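Local coordinates for hypothetical conserved protein (Geobacillus kaustophilus, PDB 2R5X) that is of unknown function but belongs to the YugN-like family and folds as an antiparallel sheet packed against a long C-terminal helix, at residues 6-11 against 107-112. The protein carries 1 engineered substitution. Numbering follows the deposited sequence.
Sequences ENTGLE and NVLAQV
L109 and V112, three residues, nearly one turn, apart on helix 99-117, meet T8 and L10 of the loop 6-11, where an antiparallel beta sheet packs against the long C-terminal helix and the loop between strands 3-4 and 14-16 packs its side chains against the helix, L10 also touching P78 of the sheet. V108 turns from the loop to the sheet, its side chain buried against L55 and Y46. L109 then reaches both loop residues, and its forked end suits the task because each methyl finds a different partner: CD1 lies 4.1 Å from T8 CG2, while CD2 stands 4.0 Å from L10 CD1, the two leucines crossing at about a right angle. Outside the two segments, L109 also packs on F5, and on P78 and V57 of the sheet.

T8 serves two ends at once. With chi1 at 63°, its CG2 lies anti to the carbonyl carbon and is presented to L109, whereas OG1 accepts from L10 N at 3.2 Å, an ST turn with a nearly straight bond of 162°. An alanine here would remove both branches, and would probably leave the L10 amide without this acceptor and a gap beside L109. G9, between them, takes backbone angles at which a side chain would strike the carbonyl oxygen of T8; G9 O accepts from NZ of K113, further along the helix.

A110 turns its small methyl away from the loop. V112, beta-branched and buried, completes the contact with a single methyl: CG1, anti to its backbone N (chi1 169°), fits against the fork of L10, 3.8 Å from CD2 and 3.9 Å from CD1.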
loop_
_atom_site.group_PDB
_atom_site.type_symbol
_atom_site.label_atom_id
_atom_site.label_comp_id
_atom_site.label_asym_id
_atom_site.label_seq_id
_atom_site.Cartn_x
_atom_site.Cartn_y
_atom_site.Cartn_z
ATOM N N GLU A 6 -7.988 4.542 7.961
ATOM C CA GLU A 6 -7.618 5.844 8.499
ATOM C C GLU A 6 -6.707 5.689 9.713
ATOM O O GLU A 6 -6.648 4.616 10.321
ATOM C CB GLU A 6 -8.871 6.648 8.882
ATOM C CG GLU A 6 -9.916 6.828 7.766
ATOM C CD GLU A 6 -9.471 7.744 6.633
ATOM O OE1 GLU A 6 -8.576 8.591 6.842
ATOM O OE2 GLU A 6 -10.033 7.620 5.523
ATOM N N ASN A 7 -5.996 6.765 10.052
ATOM C CA ASN A 7 -5.140 6.828 11.248
ATOM C C ASN A 7 -4.007 5.799 11.325
ATOM O O ASN A 7 -3.619 5.378 12.413
ATOM C CB ASN A 7 -5.975 6.820 12.540
ATOM C CG ASN A 7 -7.110 7.819 12.508
ATOM O OD1 ASN A 7 -6.895 9.026 12.383
ATOM N ND2 ASN A 7 -8.333 7.319 12.622
ATOM N N THR A 8 -3.468 5.409 10.171
ATOM C CA THR A 8 -2.265 4.573 10.130
ATOM C C THR A 8 -1.006 5.423 10.341
ATOM O O THR A 8 0.052 4.907 10.695
ATOM C CB THR A 8 -2.118 3.844 8.778
ATOM O OG1 THR A 8 -1.966 4.817 7.732
ATOM C CG2 THR A 8 -3.332 2.934 8.494
ATOM N N GLY A 9 -1.126 6.724 10.085
ATOM C CA GLY A 9 0.004 7.647 10.149
ATOM C C GLY A 9 0.792 7.789 8.854
ATOM O O GLY A 9 1.728 8.592 8.780
ATOM N N LEU A 10 0.414 7.017 7.833
ATOM C CA LEU A 10 1.202 6.918 6.596
ATOM C C LEU A 10 1.195 8.193 5.762
ATOM O O LEU A 10 2.188 8.521 5.109
ATOM C CB LEU A 10 0.757 5.712 5.751
ATOM C CG LEU A 10 1.040 4.330 6.365
ATOM C CD1 LEU A 10 0.614 3.202 5.438
ATOM C CD2 LEU A 10 2.500 4.192 6.715
ATOM N N GLU A 11 0.084 8.924 5.816
ATOM C CA GLU A 11 -0.099 10.127 5.003
ATOM C C GLU A 11 0.678 11.338 5.537
ATOM O O GLU A 11 0.653 12.408 4.925
ATOM C CB GLU A 11 -1.592 10.492 4.901
ATOM C CG GLU A 11 -2.547 9.346 4.545
ATOM C CD GLU A 11 -3.203 8.705 5.765
ATOM O OE1 GLU A 11 -2.518 8.496 6.786
ATOM O OE2 GLU A 11 -4.409 8.400 5.701
ATOM N N ASN A 107 -2.825 -4.882 10.610
ATOM C CA ASN A 107 -1.536 -5.357 11.119
ATOM C C ASN A 107 -0.392 -5.099 10.152
ATOM O O ASN A 107 0.700 -4.701 10.561
ATOM C CB ASN A 107 -1.592 -6.862 11.441
ATOM C CG ASN A 107 -2.654 -7.210 12.482
ATOM O OD1 ASN A 107 -3.172 -6.336 13.182
ATOM N ND2 ASN A 107 -2.990 -8.491 12.576
ATOM N N VAL A 108 -0.650 -5.345 8.870
ATOM C CA VAL A 108 0.353 -5.157 7.830
ATOM C C VAL A 108 0.694 -3.668 7.702
ATOM O O VAL A 108 1.862 -3.299 7.588
ATOM C CB VAL A 108 -0.104 -5.776 6.483
ATOM C CG1 VAL A 108 0.853 -5.422 5.361
ATOM C CG2 VAL A 108 -0.209 -7.294 6.614
ATOM N N LEU A 109 -0.322 -2.814 7.767
ATOM C CA LEU A 109 -0.110 -1.364 7.698
ATOM C C LEU A 109 0.690 -0.815 8.891
ATOM O O LEU A 109 1.509 0.097 8.735
ATOM C CB LEU A 109 -1.452 -0.639 7.533
ATOM C CG LEU A 109 -2.138 -0.922 6.181
ATOM C CD1 LEU A 109 -3.597 -0.501 6.184
ATOM C CD2 LEU A 109 -1.372 -0.278 5.018
ATOM N N ALA A 110 0.458 -1.383 10.072
ATOM C CA ALA A 110 1.248 -1.052 11.271
ATOM C C ALA A 110 2.736 -1.352 11.081
ATOM O O ALA A 110 3.595 -0.581 11.514
ATOM C CB ALA A 110 0.714 -1.797 12.475
ATOM N N GLN A 111 3.049 -2.459 10.417
ATOM C CA GLN A 111 4.443 -2.762 10.150
ATOM C C GLN A 111 5.006 -1.963 8.978
ATOM O O GLN A 111 6.200 -1.702 8.945
ATOM C CB GLN A 111 4.716 -4.271 10.048
ATOM C CG GLN A 111 4.124 -4.994 8.856
ATOM C CD GLN A 111 4.193 -6.506 8.999
ATOM O OE1 GLN A 111 3.167 -7.194 8.982
ATOM N NE2 GLN A 111 5.400 -7.028 9.148
ATOM N N VAL A 112 4.153 -1.551 8.040
ATOM C CA VAL A 112 4.565 -0.568 7.029
ATOM C C VAL A 112 5.023 0.706 7.749
ATOM O O VAL A 112 6.129 1.187 7.521
ATOM C CB VAL A 112 3.432 -0.252 6.000
ATOM C CG1 VAL A 112 3.797 0.945 5.143
ATOM C CG2 VAL A 112 3.154 -1.451 5.112
#